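Local coordinates for Alpha/beta hydrolase fold-3 domain protein (Sulfolobus islandicus, PDB 5LK6) that probably hydrolyses carboxylic esters, as a lipase/carboxylesterase of the alpha/beta hydrolase fold from a thermophilic archaeon, at residues 181-184 and 185-188; 128-131 and 132-136. All coordinates share one frame; numbering follows the deposited sequence.

Both contacts are local, each within one continuous run of chain; one opens a helix and the other closes a different one. Contact 1 (181-184 with 185-188) leads from a loop into the start of helix 187-191; contact 2 (128-131 with 132-136) closes helix 120-133. Their centres lie about 34 Å apart on opposite sides of the chain's centre, and no element is common to both. Contact 1 is a surface contact held by one carboxylate that accepts from N-H and hydroxyl groups. Contact 2 is partly buried: main-chain carbonyls do the accepting, an asparagine side-chain amide adds a donor where the backbone bonds weaken, and apolar side chains turn to the central sheet.

Contact 1: residues 181-184 and 185-188; sequences GFDS and VSRS
Asp183 reaches forward along the chain to Val185 and Ser186, and its carboxylate carries the contact, in the loop that leads from strand 173-176 of the alpha/beta hydrolase fold into helix 187-191. From CB, the chain runs to CG with the backbone N on the far side of the bond (chi1 174°), which carries the carboxylate forward to the amides of Val185 and Ser186. CG lies 3.4 Å from Ser186 OG. Beyond it the two oxygens divide the work. Asp183 OD1 accepts twice: Ser186 N comes in at 2.7 Å, nearly straight (166°), on the syn lone pair, whereas Val185 N stands 3.1 Å from the same OD1 and approaches from 37° above the carboxylate plane. The bond from Val185 N, two residues on, defines an Asx turn. Val185 CG2 also lies 3.7 Å from Asp183 OD1, a simple van der Waals approach. Asp183 OD2 takes the hydroxyl of Ser186, with OG 2.5 Å away, again on a syn lone pair.

Ser186 is the N-cap of helix 187-191, and the hydroxyl that donates to Asp183 also accepts from Met189 N in the first turn. Asp183 thereby acts as a second shell to the cap, helping to orient the Ser186 hydroxyl that caps the helix end. The side chains of Asp183 and Ser186 further touch Gln249 and Asp248 of helix 247-259, which borders this turn. With an alanine here, the amides of Val185 and Ser186 would probably be left without this acceptor, and the Ser186 hydroxyl, still tied to Met189 N, would be less firmly oriented. Three donors around one carboxylate, beside the N-terminal end of a helix, are likely to stabilise its negative charge and favour the ionised form.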
ATOM      1  N   GLY A 181     -15.956  -7.063  14.244  1.00 29.23           N
ATOM      2  CA  GLY A 181     -17.028  -7.311  15.147  1.00 31.08           C
ATOM      3  C   GLY A 181     -18.315  -6.685  14.712  1.00 32.26           C
ATOM      4  O   GLY A 181     -18.444  -6.240  13.599  1.00 35.56           O
ATOM      5  N   PHE A 182     -19.257  -6.653  15.643  1.00 34.04           N
ATOM      6  CA  PHE A 182     -20.614  -6.214  15.413  1.00 34.79           C
ATOM      7  C   PHE A 182     -20.578  -4.734  15.187  1.00 30.35           C
ATOM      8  O   PHE A 182     -19.992  -4.047  15.966  1.00 27.21           O
ATOM      9  CB  PHE A 182     -21.553  -6.521  16.637  1.00 38.15           C
ATOM     10  CG  PHE A 182     -23.038  -6.404  16.309  1.00 47.33           C
ATOM     11  CD1 PHE A 182     -23.563  -6.818  15.030  1.00 50.44           C
ATOM     12  CD2 PHE A 182     -23.927  -5.879  17.240  1.00 52.15           C
ATOM     13  CE1 PHE A 182     -24.911  -6.696  14.720  1.00 49.72           C
ATOM     14  CE2 PHE A 182     -25.289  -5.783  16.940  1.00 53.52           C
ATOM     15  CZ  PHE A 182     -25.781  -6.183  15.682  1.00 53.42           C
ATOM     16  N   ASP A 183     -21.253  -4.252  14.150  1.00 28.71           N
ATOM     17  CA  ASP A 183     -21.247  -2.842  13.816  1.00 26.26           C
ATOM     18  C   ASP A 183     -22.578  -2.468  13.186  1.00 25.51           C
ATOM     19  O   ASP A 183     -22.819  -2.823  12.007  1.00 23.23           O
ATOM     20  CB  ASP A 183     -20.090  -2.578  12.849  1.00 27.15           C
ATOM     21  CG  ASP A 183     -20.064  -1.134  12.296  1.00 29.18           C
ATOM     22  OD1 ASP A 183     -20.661  -0.230  12.959  1.00 28.69           O
ATOM     23  OD2 ASP A 183     -19.377  -0.911  11.234  1.00 28.12           O
ATOM     24  N   SER A 184     -23.392  -1.727  13.963  1.00 26.25           N
ATOM     25  CA  SER A 184     -24.691  -1.164  13.536  1.00 25.84           C
ATOM     26  C   SER A 184     -24.652   0.331  13.380  1.00 23.47           C
ATOM     27  O   SER A 184     -25.696   0.923  13.115  1.00 26.63           O
ATOM     28  CB  SER A 184     -25.831  -1.478  14.544  1.00 29.31           C
ATOM     29  OG  SER A 184     -25.475  -2.367  15.596  1.00 34.36           O
ATOM     30  N   VAL A 185     -23.466   0.931  13.511  1.00 22.03           N
ATOM     31  CA  VAL A 185     -23.303   2.382  13.592  1.00 20.40           C
ATOM     32  C   VAL A 185     -22.262   3.047  12.759  1.00 20.57           C
ATOM     33  O   VAL A 185     -22.388   4.260  12.497  1.00 21.58           O
ATOM     34  CB  VAL A 185     -23.027   2.865  14.996  1.00 20.45           C
ATOM     35  CG1 VAL A 185     -24.205   2.541  15.888  1.00 21.60           C
ATOM     36  CG2 VAL A 185     -21.790   2.228  15.540  1.00 21.94           C
ATOM     37  N   SER A 186     -21.229   2.341  12.327  1.00 21.03           N
ATOM     38  CA  SER A 186     -20.192   3.048  11.566  1.00 22.19           C
ATOM     39  C   SER A 186     -20.748   3.725  10.306  1.00 21.77           C
ATOM     40  O   SER A 186     -21.726   3.306   9.704  1.00 20.08           O
ATOM     41  CB  SER A 186     -18.981   2.162  11.242  1.00 22.35           C
ATOM     42  OG  SER A 186     -19.200   1.340  10.139  1.00 21.86           O
ATOM     43  N   ARG A 187     -20.086   4.782   9.929  1.00 23.46           N
ATOM     44  CA  ARG A 187     -20.441   5.515   8.743  1.00 26.44           C
ATOM     45  C   ARG A 187     -20.270   4.677   7.490  1.00 21.94           C
ATOM     46  O   ARG A 187     -21.141   4.617   6.665  1.00 21.13           O
ATOM     47  CB  ARG A 187     -19.635   6.824   8.680  1.00 34.69           C
ATOM     48  CG  ARG A 187     -19.761   7.557   7.360  1.00 44.96           C
ATOM     49  CD  ARG A 187     -19.960   9.043   7.477  1.00 59.02           C
ATOM     50  NE  ARG A 187     -20.627   9.333   6.205  1.00 79.44           N
ATOM     51  CZ  ARG A 187     -21.715  10.090   6.045  1.00 86.37           C
ATOM     52  NH1 ARG A 187     -22.285  10.737   7.089  1.00 79.14           N
ATOM     53  NH2 ARG A 187     -22.219  10.218   4.806  1.00 74.08           N
ATOM     54  N   SER A 188     -19.154   4.007   7.360  1.00 20.29           N
ATOM     55  CA  SER A 188     -18.982   3.103   6.252  1.00 20.06           C
ATOM     56  C   SER A 188     -20.081   2.024   6.191  1.00 20.47           C
ATOM     57  O   SER A 188     -20.565   1.712   5.120  1.00 21.17           O
ATOM     58  CB  SER A 188     -17.568   2.513   6.218  1.00 18.85           C
ATOM     59  OG  SER A 188     -17.383   1.518   7.166  1.00 17.27           O
TER

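Contact 2: residues 128-131 and 132-136; sequences ATNW and VYNNL
Val132 bonds back through its N to Ala128 O at 2.9 Å, an ordinary helical i to i+4 link. Its CG2 sits in the plane of the Trp131 indole, at the ring edge, 3.8 Å from CE3. Tyr133 repeats the backbone pattern, with N 3.0 Å from Thr129 O, and its OH is hydrogen-bonded to Asn169 N in a loop. These residues finish helix 120-133, which joins strands 104-108 and 144-150 in a beta-alpha-beta crossover of the alpha/beta hydrolase fold; Val132 faces Val73 and Ile75 of strand 72-77, while Trp131 packs on Ile49, Ile51 and Pro52 of strand 46-52. At Asn134 the chain leaves helical angles. Its N makes two weak bonds, to Asn130 O at 3.2 Å and to Trp131 O at 3.1 Å. Asn135 takes over the ending with its side chain: with CG beside the backbone N (chi1 -73°) the amide is brought back toward the helix, where ND2 donates to Trp131 O at 2.8 Å (164°), with that oxygen close to the amide plane. The same ND2 rests 3.3 Å above one face of the Trp131 ring, offset toward the rim, with the amide and indole planes 34° apart.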
ATOM      1  N   ALA A 128      -4.613 -25.636  13.238  1.00 31.67           N
ATOM      2  CA  ALA A 128      -3.715 -25.638  12.070  1.00 28.67           C
ATOM      3  C   ALA A 128      -2.508 -24.730  12.298  1.00 30.28           C
ATOM      4  O   ALA A 128      -1.382 -25.143  12.076  1.00 31.97           O
ATOM      5  CB  ALA A 128      -4.452 -25.244  10.809  1.00 25.99           C
ATOM      6  N   THR A 129      -2.722 -23.519  12.798  1.00 29.49           N
ATOM      7  CA  THR A 129      -1.605 -22.635  13.075  1.00 30.10           C
ATOM      8  C   THR A 129      -0.628 -23.279  14.072  1.00 30.46           C
ATOM      9  O   THR A 129       0.582 -23.286  13.862  1.00 31.11           O
ATOM     10  CB  THR A 129      -2.085 -21.253  13.565  1.00 28.22           C
ATOM     11  OG1 THR A 129      -2.822 -20.647  12.509  1.00 29.33           O
ATOM     12  CG2 THR A 129      -0.920 -20.341  13.934  1.00 26.96           C
ATOM     13  N   ASN A 130      -1.179 -23.842  15.125  1.00 30.90           N
ATOM     14  CA  ASN A 130      -0.416 -24.434  16.193  1.00 30.89           C
ATOM     15  C   ASN A 130       0.371 -25.631  15.693  1.00 29.65           C
ATOM     16  O   ASN A 130       1.563 -25.798  15.997  1.00 29.27           O
ATOM     17  CB  ASN A 130      -1.374 -24.827  17.287  1.00 34.93           C
ATOM     18  CG  ASN A 130      -0.680 -25.205  18.565  1.00 39.78           C
ATOM     19  OD1 ASN A 130      -0.192 -24.377  19.345  1.00 43.47           O
ATOM     20  ND2 ASN A 130      -0.689 -26.469  18.812  1.00 42.05           N
ATOM     21  N   TRP A 131      -0.259 -26.424  14.864  1.00 26.63           N
ATOM     22  CA  TRP A 131       0.397 -27.580  14.343  1.00 30.88           C
ATOM     23  C   TRP A 131       1.506 -27.236  13.358  1.00 33.37           C
ATOM     24  O   TRP A 131       2.587 -27.825  13.433  1.00 33.98           O
ATOM     25  CB  TRP A 131      -0.606 -28.486  13.662  1.00 31.90           C
ATOM     26  CG  TRP A 131      -0.047 -29.743  13.159  1.00 35.24           C
ATOM     27  CD1 TRP A 131       0.069 -30.943  13.861  1.00 34.37           C
ATOM     28  CD2 TRP A 131       0.463 -29.993  11.831  1.00 33.44           C
ATOM     29  NE1 TRP A 131       0.602 -31.906  13.031  1.00 35.09           N
ATOM     30  CE2 TRP A 131       0.849 -31.375  11.788  1.00 32.59           C
ATOM     31  CE3 TRP A 131       0.588 -29.214  10.676  1.00 31.22           C
ATOM     32  CZ2 TRP A 131       1.364 -31.985  10.634  1.00 29.99           C
ATOM     33  CZ3 TRP A 131       1.126 -29.814   9.508  1.00 32.61           C
ATOM     34  CH2 TRP A 131       1.515 -31.197   9.511  1.00 32.94           C
ATOM     35  N   VAL A 132       1.235 -26.309  12.429  1.00 33.50           N
ATOM     36  CA  VAL A 132       2.249 -25.887  11.457  1.00 32.88           C
ATOM     37  C   VAL A 132       3.488 -25.311  12.200  1.00 34.15           C
ATOM     38  O   VAL A 132       4.622 -25.605  11.858  1.00 36.02           O
ATOM     39  CB  VAL A 132       1.672 -24.897  10.427  1.00 31.25           C
ATOM     40  CG1 VAL A 132       2.785 -24.179   9.638  1.00 32.93           C
ATOM     41  CG2 VAL A 132       0.713 -25.606   9.493  1.00 29.93           C
ATOM     42  N   TYR A 133       3.241 -24.519  13.225  1.00 32.67           N
ATOM     43  CA  TYR A 133       4.280 -23.939  14.038  1.00 34.06           C
ATOM     44  C   TYR A 133       5.161 -24.968  14.763  1.00 37.27           C
ATOM     45  O   TYR A 133       6.316 -24.685  15.009  1.00 42.27           O
ATOM     46  CB  TYR A 133       3.601 -23.040  15.055  1.00 32.54           C
ATOM     47  CG  TYR A 133       4.489 -22.320  16.030  1.00 35.66           C
ATOM     48  CD1 TYR A 133       5.006 -21.097  15.727  1.00 36.42           C
ATOM     49  CD2 TYR A 133       4.775 -22.857  17.290  1.00 36.90           C
ATOM     50  CE1 TYR A 133       5.789 -20.418  16.633  1.00 42.08           C
ATOM     51  CE2 TYR A 133       5.555 -22.191  18.200  1.00 35.25           C
ATOM     52  CZ  TYR A 133       6.060 -20.979  17.862  1.00 39.53           C
ATOM     53  OH  TYR A 133       6.809 -20.256  18.732  1.00 42.41           O
ATOM     54  N   ASN A 134       4.599 -26.133  15.123  1.00 39.49           N
ATOM     55  CA  ASN A 134       5.313 -27.220  15.825  1.00 35.27           C
ATOM     56  C   ASN A 134       5.881 -28.240  14.871  1.00 34.81           C
ATOM     57  O   ASN A 134       6.294 -29.260  15.303  1.00 38.34           O
ATOM     58  CB  ASN A 134       4.368 -27.964  16.774  1.00 32.41           C
ATOM     59  CG  ASN A 134       3.980 -27.130  17.953  1.00 33.37           C
ATOM     60  OD1 ASN A 134       4.767 -26.341  18.477  1.00 34.27           O
ATOM     61  ND2 ASN A 134       2.767 -27.287  18.384  1.00 34.84           N
ATOM     62  N   ASN A 135       5.857 -27.977  13.577  1.00 32.69           N
ATOM     63  CA  ASN A 135       6.308 -28.902  12.593  1.00 31.05           C
ATOM     64  C   ASN A 135       6.943 -28.124  11.440  1.00 31.53           C
ATOM     65  O   ASN A 135       6.766 -28.488  10.256  1.00 29.03           O
ATOM     66  CB  ASN A 135       5.126 -29.731  12.114  1.00 34.12           C
ATOM     67  CG  ASN A 135       4.666 -30.741  13.157  1.00 40.61           C
ATOM     68  OD1 ASN A 135       5.307 -31.777  13.329  1.00 39.51           O
ATOM     69  ND2 ASN A 135       3.524 -30.458  13.851  1.00 45.78           N
ATOM     70  N   LEU A 136       7.723 -27.088  11.763  1.00 31.60           N
ATOM     71  CA  LEU A 136       8.331 -26.287  10.692  1.00 37.03           C
ATOM     72  C   LEU A 136       9.277 -27.113   9.829  1.00 39.60           C
ATOM     73  O   LEU A 136       9.327 -26.914   8.611  1.00 42.14           O
ATOM     74  CB  LEU A 136       9.040 -25.053  11.255  1.00 39.26           C
ATOM     75  CG  LEU A 136       8.030 -24.058  11.859  1.00 39.65           C
ATOM     76  CD1 LEU A 136       8.676 -22.992  12.761  1.00 39.10           C
ATOM     77  CD2 LEU A 136       7.175 -23.439  10.750  1.00 38.32           C
TER